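Local coordinates for protein EmGH1 (Erythrobacter marinus, PDB 5Z87) that probably hydrolyses beta-glucosidic bonds, as a member of glycosyl hydrolase family 3, at residues L296-V299 / L300-W304; V255-Q258 / N259-P263; L363-E366 / R367-R370; E330-A333 / A334-L338; G350-L353 / M354-Q357. All coordinates share one frame; numbering follows the deposited sequence.

How the contacts relate
All five contacts are local turns within the glycosyl hydrolase family 3 N-terminal domain, a TIM-barrel-type fold. Along the chain they run in series: contact 2 on helix 254-261, contact 1 on helix 293-303, contact 4 on helix 330-340, contact 5 at the start of helix 355-360 and contact 3 at the start of helix 366-382. The last three cluster, centres about 9 to 12 Å apart, with Leu-338 meeting both Tyr-352 and Tyr-368. Contacts 1 and 2, centres about 14 Å apart, touch through Trp-304 CH2 and Leu-262 CD2 (3.9 Å). Contact 1 also comes within about 5 Å of contact 4 at nearest atoms, so the turns line neighbouring helices of one domain.

Contact 1 (L296-V299 / L300-W304); sequences LNDV and LRDDW
Val-299 and Trp-304 make the tight side of this helical turn near the end of helix 293-303. The two side chains lie side by side and point the same way. Val-299 CG1, set anti to its own nitrogen (chi1 164°), sits over one face of the indole in a CH-pi contact, 3.8 Å from the centroid of the six-membered ring. In the backbone the turns are of the wider pi type: Trp-304 N donates to Val-299 O (2.9 Å) and Asp-303 N to Asp-298 O (2.8 Å), both five residues apart. Asn-297 O takes two donors, Arg-301 N and the straighter Asp-302 N (2.9 Å, 160° at the hydrogen).

The looser side is polar. Asn-297 ND2 bonds Asp-298 OD1 (2.9 Å) in its own amide plane, while Asp-302 OD2 stands 4.2 Å from Asp-298 OD1. A water links Leu-296 O to Arg-301 NE at the edge of the guanidinium, whose other nitrogens reach Asp-343, Phe-306 and Gly-308. Helix 263-270 packs against Trp-304 through Phe-265, Arg-266, Ile-269 and Thr-270. The ND2 donor probably draws off part of the negative charge on Asp-298, easing its closeness to Asp-302.

Contact 2 (V255-Q258 / N259-P263); sequences VEMQ and NVVLP
From Val-255 to Leu-262 the backbone goes from alpha-helical to wider spacing: Val-260 N donates to Glu-256 O (2.7 Å), four residues back, whereas Leu-262 N reaches five back to Met-257 O (3.0 Å). Val-255 O accepts twice from Asn-259, once from its backbone N and once from the side-chain ND2 (2.7 Å, 158° at the hydrogen). The second donor is tilted 32° from the carbonyl plane, while the oxygen lies close to the plane of the amide. With CG beside the backbone N (chi1 -59°), the amide folds back along the helix, next to Val-255 CG1. Its OD1 accepts from Arg-753 N, so the same group also ties the helix to strand 752-753. An alanine here would take away the amide, and would probably leave Arg-753 N without this acceptor and Val-255 O without its second donor from this residue.

On another side, Met-257 bends at chi2 and chi3. Its CG lies 3.6 Å from Leu-262 CD1, and its SD 3.8 Å from Val-261 CB. Glu-256 OE1 bonds His-251 of the second subunit, and Asp-285 of that subunit accepts from the backbone N of Val-255 and Glu-256. The arrangement is that of a helix widening to pi-type spacing, here placed at the dimer interface of the TIM-barrel-type domain.

Contact 3 (L363-E366 / R367-R370); sequences LLEE and RYVR
Glu-365 and Tyr-368 lie side by side and point the same way where the loop enters helix 366-382, in the N-terminal, TIM-barrel-type domain. Glu-365 CB comes to 4.0 Å from Tyr-368 CD2. From another direction Leu-364 approaches the ring at a slant, its CD1 at 4.1 Å from the same CD2. As modelled, Tyr-368 CE2 lies over the centre of the Arg-367 guanidinium, 3.8 Å above its plane, and the Glu-365 carboxylate is turned 89° from the phenol ring. Both charged groups are less surely placed, because the salt bridge modelled between them is implausibly short. Arg-367 has its CG between the backbone N and carbonyl carbon (chi1 77°) and a further bend at chi3.

Beyond the two segments, Leu-364 and Tyr-368 both pack on Leu-338 and Arg-339 of helix 330-340, while Arg-370 turns away to Glu-374 and Asn-52. An alanine in place of Tyr-368 would probably open a gap beside Leu-364 and cost the ring's packing on helix 330-340. In the first turn Tyr-368 N donates to Glu-365 O (3.1 Å) from 44° out of the carbonyl plane; Arg-370 N meets Glu-366 O, also at 3.1 Å, in the plane.

Contact 4 (E330-A333 / A334-L338); sequences EAEA and AIMGL
Helix 330-340, one of the helices of the TIM-barrel-type domain, carries this contact in its first turns, where Glu-332 and Met-336 meet one turn apart. Both side chains are extended beyond CG and cross obliquely. Glu-332 CG is anti to its backbone N (chi1 178°), which carries the carboxylate out from the helix; Met-336 reaches back a turn and sets CE beside it, 3.3 Å from Glu-332 OE2 and 3.7 Å from Glu-332 CG. The other oxygen, Glu-332 OE1, accepts from Gly-328 N just ahead of the helix, which would limit the carboxylate's freedom to turn.

Four regular i to i+4 bonds hold the backbone. The straightest runs from Gly-337 N to Ala-333 O (2.9 Å, 177° at the hydrogen), followed by Ala-334 N to Glu-330 O (3.0 Å, 169°). Ile-335 CG1 lies against Ala-331 O at 3.3 Å. Small residues line other sides: Ala-334 packs on Val-351 and Leu-355, Ala-333 on His-321. Glu-330 OE2 forms a salt bridge with Arg-318.

The methyl of Met-336 merely packs against OE2; the Glu-332 charge is probably steadied by the Gly-328 N-H and by the start of the helix, where the helix dipole would favour it.

Contact 5 (G350-L353 / M354-Q357); sequences GVYL and MLPQ
Met-354 opens the second segment by donating its N to Val-351 O (3.0 Å), a three-residue bond that continues the 3-10 turn of 351-353. The donor stands 50° out of the carbonyl plane, not on a lone pair. The side chain of Met-354 runs extended, with CB 3.4 Å from that same Val-351 O, and continues toward Glu-330 of helix 330-340.

Leu-355 follows with a second such bond, from its N to Tyr-352 O (3.0 Å). Its CG is anti to the carbonyl carbon (chi1 -68°), which lays CD1 over one face of the Tyr-352 ring, 3.9 Å from the centroid and 22° off the normal. This CH-pi contact is offset toward the rim, and the closest ring atom to Leu-355 CD1 is Tyr-352 CG at 3.6 Å. The two side chains lie side by side, pointing the same way. The phenol end of the tyrosine donates to Val-342 O, while Glu-345 accepts from the backbone N of Val-351 and of Tyr-352.

Here the 3-10 turn passes into helix 355-360 of the TIM-barrel-type domain. Pro-356, with no N-H to give, rests its CD 3.5 Å from Leu-353 O and packs on Asp-57 and Ala-60 of helix 56-61. At Gln-357 the backbone N donates to a water (3.0 Å between Gln-357 N and the water oxygen), and the water in turn donates to Leu-353 O.

Contact 1 (L296-V299 / L300-W304)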
loop_
_atom_site.group_PDB
_atom_site.type_symbol
_atom_site.label_atom_id
_atom_site.label_comp_id
_atom_site.label_asym_id
_atom_site.label_seq_id
_atom_site.Cartn_x
_atom_site.Cartn_y
_atom_site.Cartn_z
ATOM N N LEU A 296 1.309 17.339 16.353
ATOM C CA LEU A 296 0.411 18.078 17.238
ATOM C C LEU A 296 1.023 19.366 17.792
ATOM O O LEU A 296 0.284 20.237 18.255
ATOM C CB LEU A 296 -0.028 17.182 18.403
ATOM C CG LEU A 296 -0.900 15.979 18.016
ATOM C CD1 LEU A 296 -1.287 15.124 19.214
ATOM C CD2 LEU A 296 -2.148 16.452 17.286
ATOM N N ASN A 297 2.344 19.523 17.751
ATOM C CA ASN A 297 2.967 20.732 18.274
ATOM C C ASN A 297 3.770 21.486 17.223
ATOM O O ASN A 297 3.456 22.646 16.933
ATOM C CB ASN A 297 3.867 20.396 19.464
ATOM C CG ASN A 297 4.525 21.638 20.045
ATOM O OD1 ASN A 297 3.896 22.376 20.796
ATOM N ND2 ASN A 297 5.780 21.888 19.671
ATOM N N ASP A 298 4.813 20.868 16.664
ATOM C CA ASP A 298 5.710 21.587 15.767
ATOM C C ASP A 298 4.969 22.123 14.551
ATOM O O ASP A 298 5.141 23.287 14.168
ATOM C CB ASP A 298 6.864 20.680 15.335
ATOM C CG ASP A 298 7.695 20.189 16.515
ATOM O OD1 ASP A 298 7.321 20.473 17.672
ATOM O OD2 ASP A 298 8.722 19.516 16.279
ATOM N N VAL A 299 4.148 21.282 13.923
ATOM C CA VAL A 299 3.409 21.713 12.741
ATOM C C VAL A 299 2.180 22.525 13.137
ATOM O O VAL A 299 1.958 23.630 12.631
ATOM C CB VAL A 299 3.018 20.496 11.884
ATOM C CG1 VAL A 299 1.933 20.879 10.901
ATOM C CG2 VAL A 299 4.243 19.938 11.156
ATOM N N LEU A 300 1.365 21.983 14.038
ATOM C CA LEU A 300 0.050 22.560 14.279
ATOM C C LEU A 300 0.158 23.857 15.075
ATOM O O LEU A 300 -0.428 24.872 14.694
ATOM C CB LEU A 300 -0.835 21.543 14.989
ATOM C CG LEU A 300 -2.287 21.915 15.296
ATOM C CD1 LEU A 300 -3.065 22.279 14.046
ATOM C CD2 LEU A 300 -2.926 20.754 16.013
ATOM N N ARG A 301 0.943 23.850 16.158
ATOM C CA ARG A 301 1.130 25.041 16.986
ATOM C C ARG A 301 2.179 25.983 16.404
ATOM O O ARG A 301 1.898 27.159 16.158
ATOM C CB ARG A 301 1.514 24.639 18.415
ATOM C CG ARG A 301 0.468 23.795 19.110
ATOM C CD ARG A 301 -0.891 24.476 19.118
ATOM N NE ARG A 301 -1.915 23.618 19.719
ATOM C CZ ARG A 301 -3.147 24.011 20.021
ATOM N NH1 ARG A 301 -3.983 23.137 20.568
ATOM N NH2 ARG A 301 -3.544 25.269 19.776
ATOM N N ASP A 302 3.397 25.483 16.175
ATOM C CA ASP A 302 4.504 26.366 15.812
ATOM C C ASP A 302 4.429 26.801 14.355
ATOM O O ASP A 302 4.537 27.992 14.056
ATOM C CB ASP A 302 5.854 25.686 16.087
ATOM C CG ASP A 302 6.101 25.427 17.569
ATOM O OD1 ASP A 302 5.331 25.936 18.416
ATOM O OD2 ASP A 302 7.068 24.698 17.884
ATOM N N ASP A 303 4.274 25.855 13.425
ATOM C CA ASP A 303 4.288 26.228 12.010
ATOM C C ASP A 303 3.010 26.961 11.618
ATOM O O ASP A 303 3.059 27.970 10.911
ATOM C CB ASP A 303 4.451 24.995 11.117
ATOM C CG ASP A 303 5.859 24.420 11.123
ATOM O OD1 ASP A 303 6.782 24.993 11.741
ATOM O OD2 ASP A 303 6.034 23.366 10.480
ATOM N N TRP A 304 1.854 26.450 12.038
ATOM C CA TRP A 304 0.580 26.985 11.564
ATOM C C TRP A 304 -0.049 28.005 12.499
ATOM O O TRP A 304 -0.971 28.708 12.076
ATOM C CB TRP A 304 -0.445 25.863 11.350
ATOM C CG TRP A 304 -0.081 24.864 10.284
ATOM C CD1 TRP A 304 0.979 24.912 9.416
ATOM C CD2 TRP A 304 -0.789 23.659 9.987
ATOM N NE1 TRP A 304 0.970 23.806 8.595
ATOM C CE2 TRP A 304 -0.107 23.024 8.922
ATOM C CE3 TRP A 304 -1.936 23.059 10.512
ATOM C CZ2 TRP A 304 -0.532 21.807 8.380
ATOM C CZ3 TRP A 304 -2.361 21.848 9.975
ATOM C CH2 TRP A 304 -1.655 21.237 8.917
HETATM O O HOH W 1 -1.327 20.595 20.286
#

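Contact 2 (V255-Q258 / N259-P263)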
loop_
_atom_site.group_PDB
_atom_site.type_symbol
_atom_site.label_atom_id
_atom_site.label_comp_id
_atom_site.label_asym_id
_atom_site.label_seq_id
_atom_site.Cartn_x
_atom_site.Cartn_y
_atom_site.Cartn_z
ATOM N N VAL A 255 7.372 14.675 2.779
ATOM C CA VAL A 255 6.962 15.528 1.669
ATOM C C VAL A 255 5.549 15.181 1.225
ATOM O O VAL A 255 4.718 16.071 0.993
ATOM C CB VAL A 255 7.971 15.423 0.514
ATOM C CG1 VAL A 255 7.524 16.279 -0.642
ATOM C CG2 VAL A 255 9.355 15.857 0.994
ATOM N N GLU A 256 5.253 13.887 1.105
ATOM C CA GLU A 256 3.885 13.441 0.867
ATOM C C GLU A 256 2.930 14.028 1.913
ATOM O O GLU A 256 1.880 14.580 1.572
ATOM C CB GLU A 256 3.844 11.910 0.882
ATOM C CG GLU A 256 2.453 11.315 0.687
ATOM C CD GLU A 256 2.417 9.809 0.919
ATOM O OE1 GLU A 256 3.393 9.272 1.471
ATOM O OE2 GLU A 256 1.410 9.158 0.554
ATOM N N MET A 257 3.307 13.952 3.192
ATOM C CA MET A 257 2.464 14.504 4.253
ATOM C C MET A 257 2.199 15.996 4.047
ATOM O O MET A 257 1.065 16.462 4.200
ATOM C CB MET A 257 3.116 14.252 5.611
ATOM C CG MET A 257 2.388 14.897 6.764
ATOM S SD MET A 257 0.807 14.133 7.181
ATOM C CE MET A 257 1.318 12.598 7.922
ATOM N N GLN A 258 3.222 16.747 3.635
ATOM C CA GLN A 258 3.081 18.185 3.442
ATOM C C GLN A 258 2.224 18.535 2.229
ATOM O O GLN A 258 1.530 19.560 2.243
ATOM C CB GLN A 258 4.467 18.831 3.304
ATOM C CG GLN A 258 5.187 19.054 4.645
ATOM C CD GLN A 258 4.538 20.163 5.476
ATOM O OE1 GLN A 258 3.887 21.048 4.934
ATOM N NE2 GLN A 258 4.716 20.114 6.786
ATOM N N ASN A 259 2.253 17.720 1.171
ATOM C CA ASN A 259 1.593 18.093 -0.075
ATOM C C ASN A 259 0.354 17.274 -0.409
ATOM O O ASN A 259 -0.387 17.669 -1.318
ATOM C CB ASN A 259 2.586 18.006 -1.245
ATOM C CG ASN A 259 3.790 18.904 -1.035
ATOM O OD1 ASN A 259 3.776 20.058 -1.429
ATOM N ND2 ASN A 259 4.841 18.368 -0.416
ATOM N N VAL A 260 0.109 16.154 0.274
ATOM C CA VAL A 260 -1.099 15.348 0.065
ATOM C C VAL A 260 -2.052 15.476 1.241
ATOM O O VAL A 260 -3.196 15.900 1.083
ATOM C CB VAL A 260 -0.756 13.862 -0.195
ATOM C CG1 VAL A 260 -2.032 13.048 -0.322
ATOM C CG2 VAL A 260 0.103 13.698 -1.430
ATOM N N VAL A 261 -1.598 15.100 2.430
ATOM C CA VAL A 261 -2.496 14.838 3.548
ATOM C C VAL A 261 -2.847 16.126 4.287
ATOM O O VAL A 261 -4.017 16.377 4.600
ATOM C CB VAL A 261 -1.847 13.794 4.480
ATOM C CG1 VAL A 261 -2.702 13.548 5.698
ATOM C CG2 VAL A 261 -1.587 12.486 3.712
ATOM N N LEU A 262 -1.849 16.958 4.572
ATOM C CA LEU A 262 -1.975 18.177 5.374
ATOM C C LEU A 262 -2.679 19.370 4.723
ATOM O O LEU A 262 -3.250 20.179 5.462
ATOM C CB LEU A 262 -0.587 18.646 5.826
ATOM C CG LEU A 262 0.121 17.753 6.845
ATOM C CD1 LEU A 262 1.453 18.370 7.235
ATOM C CD2 LEU A 262 -0.759 17.514 8.074
ATOM N N PRO A 263 -2.634 19.574 3.402
ATOM C CA PRO A 263 -3.141 20.858 2.836
ATOM C C PRO A 263 -4.573 21.177 3.248
ATOM O O PRO A 263 -4.889 22.352 3.508
ATOM C CB PRO A 263 -3.012 20.657 1.319
ATOM C CG PRO A 263 -1.818 19.734 1.191
ATOM C CD PRO A 263 -1.907 18.791 2.372
#

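Contact 3 (L363-E366 / R367-R370)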
loop_
_atom_site.group_PDB
_atom_site.type_symbol
_atom_site.label_atom_id
_atom_site.label_comp_id
_atom_site.label_asym_id
_atom_site.label_seq_id
_atom_site.Cartn_x
_atom_site.Cartn_y
_atom_site.Cartn_z
ATOM N N LEU A 363 4.890 13.897 38.919
ATOM C CA LEU A 363 5.205 13.212 37.673
ATOM C C LEU A 363 4.823 14.014 36.436
ATOM O O LEU A 363 5.049 13.535 35.320
ATOM C CB LEU A 363 4.510 11.848 37.647
ATOM C CG LEU A 363 4.756 11.076 38.941
ATOM C CD1 LEU A 363 3.770 9.930 39.115
ATOM C CD2 LEU A 363 6.192 10.579 38.964
ATOM N N LEU A 364 4.259 15.213 36.603
ATOM C CA LEU A 364 3.762 16.008 35.485
ATOM C C LEU A 364 3.736 17.476 35.890
ATOM O O LEU A 364 3.274 17.809 36.983
ATOM C CB LEU A 364 2.357 15.543 35.071
ATOM C CG LEU A 364 1.599 16.328 33.990
ATOM C CD1 LEU A 364 2.346 16.339 32.652
ATOM C CD2 LEU A 364 0.198 15.750 33.806
ATOM N N GLU A 365 4.210 18.351 35.008
ATOM C CA GLU A 365 4.234 19.782 35.297
ATOM C C GLU A 365 2.847 20.390 35.119
ATOM O O GLU A 365 2.177 20.155 34.105
ATOM C CB GLU A 365 5.239 20.496 34.393
ATOM C CG GLU A 365 6.693 20.206 34.740
ATOM C CD GLU A 365 7.582 20.174 33.512
ATOM O OE1 GLU A 365 8.047 21.256 33.087
ATOM O OE2 GLU A 365 7.811 19.066 32.969
ATOM N N GLU A 366 2.433 21.200 36.098
ATOM C CA GLU A 366 1.087 21.765 36.079
ATOM C C GLU A 366 0.864 22.637 34.849
ATOM O O GLU A 366 -0.271 22.752 34.370
ATOM C CB GLU A 366 0.832 22.551 37.374
ATOM C CG GLU A 366 -0.229 23.646 37.286
ATOM C CD GLU A 366 -0.857 23.971 38.642
ATOM O OE1 GLU A 366 -0.390 23.425 39.669
ATOM O OE2 GLU A 366 -1.831 24.762 38.672
ATOM N N ARG A 367 1.935 23.215 34.294
ATOM C CA ARG A 367 1.783 24.106 33.153
ATOM C C ARG A 367 1.162 23.414 31.933
ATOM O O ARG A 367 0.589 24.101 31.082
ATOM C CB ARG A 367 3.136 24.726 32.793
ATOM C CG ARG A 367 4.090 23.807 32.040
ATOM C CD ARG A 367 5.322 24.576 31.572
ATOM N NE ARG A 367 5.890 24.047 30.330
ATOM C CZ ARG A 367 6.891 23.176 30.282
ATOM N NH1 ARG A 367 7.347 22.749 29.112
ATOM N NH2 ARG A 367 7.434 22.727 31.408
ATOM N N TYR A 368 1.250 22.080 31.831
ATOM C CA TYR A 368 0.597 21.377 30.723
ATOM C C TYR A 368 -0.917 21.337 30.915
ATOM O O TYR A 368 -1.679 21.472 29.950
ATOM C CB TYR A 368 1.174 19.960 30.585
ATOM C CG TYR A 368 2.567 19.962 29.991
ATOM C CD1 TYR A 368 2.761 20.173 28.629
ATOM C CD2 TYR A 368 3.689 19.771 30.789
ATOM C CE1 TYR A 368 4.024 20.190 28.075
ATOM C CE2 TYR A 368 4.967 19.788 30.236
ATOM C CZ TYR A 368 5.121 20.000 28.878
ATOM O OH TYR A 368 6.374 20.028 28.318
ATOM N N VAL A 369 -1.371 21.156 32.157
ATOM C CA VAL A 369 -2.797 21.254 32.439
ATOM C C VAL A 369 -3.305 22.644 32.096
ATOM O O VAL A 369 -4.361 22.798 31.472
ATOM C CB VAL A 369 -3.075 20.885 33.904
ATOM C CG1 VAL A 369 -4.533 21.115 34.232
ATOM C CG2 VAL A 369 -2.708 19.429 34.144
ATOM N N ARG A 370 -2.539 23.675 32.461
ATOM C CA ARG A 370 -2.946 25.055 32.209
ATOM C C ARG A 370 -2.915 25.387 30.717
ATOM O O ARG A 370 -3.798 26.100 30.216
ATOM C CB ARG A 370 -2.042 26.003 33.012
ATOM C CG ARG A 370 -1.959 27.443 32.513
ATOM C CD ARG A 370 -3.268 28.159 32.695
ATOM N NE ARG A 370 -3.284 29.518 32.141
ATOM C CZ ARG A 370 -3.246 30.624 32.888
ATOM N NH1 ARG A 370 -3.163 30.522 34.212
ATOM N NH2 ARG A 370 -3.281 31.827 32.317
#

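Contact 4 (E330-A333 / A334-L338)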
loop_
_atom_site.group_PDB
_atom_site.type_symbol
_atom_site.label_atom_id
_atom_site.label_comp_id
_atom_site.label_asym_id
_atom_site.label_seq_id
_atom_site.Cartn_x
_atom_site.Cartn_y
_atom_site.Cartn_z
ATOM N N GLU A 330 -1.453 3.438 31.630
ATOM C CA GLU A 330 -2.457 4.466 31.371
ATOM C C GLU A 330 -1.988 5.837 31.847
ATOM O O GLU A 330 -2.181 6.840 31.146
ATOM C CB GLU A 330 -3.776 4.077 32.023
ATOM C CG GLU A 330 -4.269 2.723 31.569
ATOM C CD GLU A 330 -5.687 2.455 32.036
ATOM O OE1 GLU A 330 -5.983 2.754 33.211
ATOM O OE2 GLU A 330 -6.507 1.960 31.228
ATOM N N ALA A 331 -1.342 5.901 33.013
ATOM C CA ALA A 331 -0.774 7.167 33.481
ATOM C C ALA A 331 0.263 7.710 32.509
ATOM O O ALA A 331 0.300 8.921 32.243
ATOM C CB ALA A 331 -0.147 6.991 34.866
ATOM N N GLU A 332 1.138 6.833 31.985
ATOM C CA GLU A 332 2.098 7.290 30.987
ATOM C C GLU A 332 1.402 7.727 29.702
ATOM O O GLU A 332 1.870 8.654 29.036
ATOM C CB GLU A 332 3.141 6.207 30.679
ATOM C CG GLU A 332 4.123 6.681 29.597
ATOM C CD GLU A 332 5.383 5.819 29.421
ATOM O OE1 GLU A 332 5.286 4.572 29.404
ATOM O OE2 GLU A 332 6.479 6.408 29.276
ATOM N N ALA A 333 0.275 7.097 29.352
ATOM C CA ALA A 333 -0.455 7.498 28.148
ATOM C C ALA A 333 -1.024 8.906 28.293
ATOM O O ALA A 333 -0.898 9.738 27.382
ATOM C CB ALA A 333 -1.578 6.497 27.845
ATOM N N ALA A 334 -1.663 9.186 29.431
ATOM C CA ALA A 334 -2.162 10.534 29.690
ATOM C C ALA A 334 -1.046 11.559 29.546
ATOM O O ALA A 334 -1.229 12.598 28.899
ATOM C CB ALA A 334 -2.795 10.594 31.088
ATOM N N ILE A 335 0.144 11.252 30.081
ATOM C CA ILE A 335 1.250 12.209 30.038
ATOM C C ILE A 335 1.723 12.426 28.606
ATOM O O ILE A 335 1.964 13.564 28.181
ATOM C CB ILE A 335 2.406 11.749 30.943
ATOM C CG1 ILE A 335 1.987 11.795 32.410
ATOM C CG2 ILE A 335 3.633 12.648 30.726
ATOM C CD1 ILE A 335 3.068 11.297 33.371
ATOM N N MET A 336 1.876 11.340 27.838
ATOM C CA MET A 336 2.301 11.469 26.444
ATOM C C MET A 336 1.312 12.301 25.630
ATOM O O MET A 336 1.712 13.220 24.904
ATOM C CB MET A 336 2.475 10.089 25.817
ATOM C CG MET A 336 3.730 9.375 26.260
ATOM S SD MET A 336 3.927 7.797 25.399
ATOM C CE MET A 336 5.401 7.176 26.212
ATOM N N GLY A 337 0.012 11.993 25.735
ATOM C CA GLY A 337 -0.976 12.758 24.983
ATOM C C GLY A 337 -0.987 14.240 25.335
ATOM O O GLY A 337 -1.041 15.105 24.451
ATOM N N LEU A 338 -0.946 14.557 26.629
ATOM C CA LEU A 338 -1.017 15.958 27.038
ATOM C C LEU A 338 0.221 16.733 26.593
ATOM O O LEU A 338 0.110 17.832 26.031
ATOM C CB LEU A 338 -1.205 16.044 28.554
ATOM C CG LEU A 338 -1.639 17.409 29.061
ATOM C CD1 LEU A 338 -3.075 17.658 28.661
ATOM C CD2 LEU A 338 -1.458 17.476 30.583
#

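Contact 5 (G350-L353 / M354-Q357)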
loop_
_atom_site.group_PDB
_atom_site.type_symbol
_atom_site.label_atom_id
_atom_site.label_comp_id
_atom_site.label_asym_id
_atom_site.label_seq_id
_atom_site.Cartn_x
_atom_site.Cartn_y
_atom_site.Cartn_z
ATOM N N GLY A 350 -11.799 8.485 31.390
ATOM C CA GLY A 350 -10.574 8.631 30.628
ATOM C C GLY A 350 -9.321 8.628 31.485
ATOM O O GLY A 350 -9.346 8.737 32.714
ATOM N N VAL A 351 -8.179 8.499 30.808
ATOM C CA VAL A 351 -6.915 8.548 31.528
ATOM C C VAL A 351 -6.588 9.974 31.967
ATOM O O VAL A 351 -5.804 10.160 32.908
ATOM C CB VAL A 351 -5.769 7.926 30.693
ATOM C CG1 VAL A 351 -6.085 6.479 30.349
ATOM C CG2 VAL A 351 -5.484 8.741 29.428
ATOM N N TYR A 352 -7.186 10.993 31.335
ATOM C CA TYR A 352 -6.952 12.355 31.807
ATOM C C TYR A 352 -7.510 12.603 33.204
ATOM O O TYR A 352 -7.165 13.618 33.810
ATOM C CB TYR A 352 -7.547 13.385 30.850
ATOM C CG TYR A 352 -6.617 13.797 29.741
ATOM C CD1 TYR A 352 -5.490 13.037 29.432
ATOM C CD2 TYR A 352 -6.871 14.939 28.988
ATOM C CE1 TYR A 352 -4.618 13.416 28.395
ATOM C CE2 TYR A 352 -6.012 15.328 27.944
ATOM C CZ TYR A 352 -4.887 14.559 27.660
ATOM O OH TYR A 352 -4.051 14.938 26.641
ATOM N N LEU A 353 -8.351 11.708 33.728
ATOM C CA LEU A 353 -8.795 11.846 35.107
ATOM C C LEU A 353 -7.634 11.701 36.088
ATOM O O LEU A 353 -7.746 12.150 37.232
ATOM C CB LEU A 353 -9.894 10.827 35.418
ATOM C CG LEU A 353 -11.337 11.197 35.018
ATOM C CD1 LEU A 353 -11.463 11.591 33.564
ATOM C CD2 LEU A 353 -12.323 10.074 35.314
ATOM N N MET A 354 -6.516 11.112 35.658
ATOM C CA MET A 354 -5.322 10.994 36.487
ATOM C C MET A 354 -4.474 12.260 36.499
ATOM O O MET A 354 -3.522 12.333 37.280
ATOM C CB MET A 354 -4.440 9.824 36.010
ATOM C CG MET A 354 -5.098 8.450 36.057
ATOM S SD MET A 354 -4.079 7.178 35.258
ATOM C CE MET A 354 -5.217 5.792 35.271
ATOM N N LEU A 355 -4.775 13.244 35.649
ATOM C CA LEU A 355 -3.894 14.404 35.525
ATOM C C LEU A 355 -3.692 15.164 36.838
ATOM O O LEU A 355 -2.537 15.511 37.147
ATOM C CB LEU A 355 -4.418 15.330 34.426
ATOM C CG LEU A 355 -4.360 14.823 32.991
ATOM C CD1 LEU A 355 -4.834 15.925 32.044
ATOM C CD2 LEU A 355 -2.953 14.361 32.632
ATOM N N PRO A 356 -4.729 15.467 37.639
ATOM C CA PRO A 356 -4.463 16.202 38.898
ATOM C C PRO A 356 -3.542 15.449 39.843
ATOM O O PRO A 356 -2.571 16.025 40.345
ATOM C CB PRO A 356 -5.867 16.405 39.499
ATOM C CG PRO A 356 -6.806 16.281 38.343
ATOM C CD PRO A 356 -6.176 15.266 37.421
ATOM N N GLN A 357 -3.802 14.166 40.084
ATOM C CA GLN A 357 -2.925 13.420 40.981
ATOM C C GLN A 357 -1.514 13.293 40.422
ATOM O O GLN A 357 -0.550 13.249 41.200
ATOM C CB GLN A 357 -3.509 12.040 41.281
ATOM C CG GLN A 357 -2.979 11.421 42.583
ATOM C CD GLN A 357 -2.896 12.437 43.729
ATOM O OE1 GLN A 357 -3.907 13.013 44.140
ATOM N NE2 GLN A 357 -1.680 12.677 44.225
HETATM O O HOH W 2 -6.209 12.516 39.527
#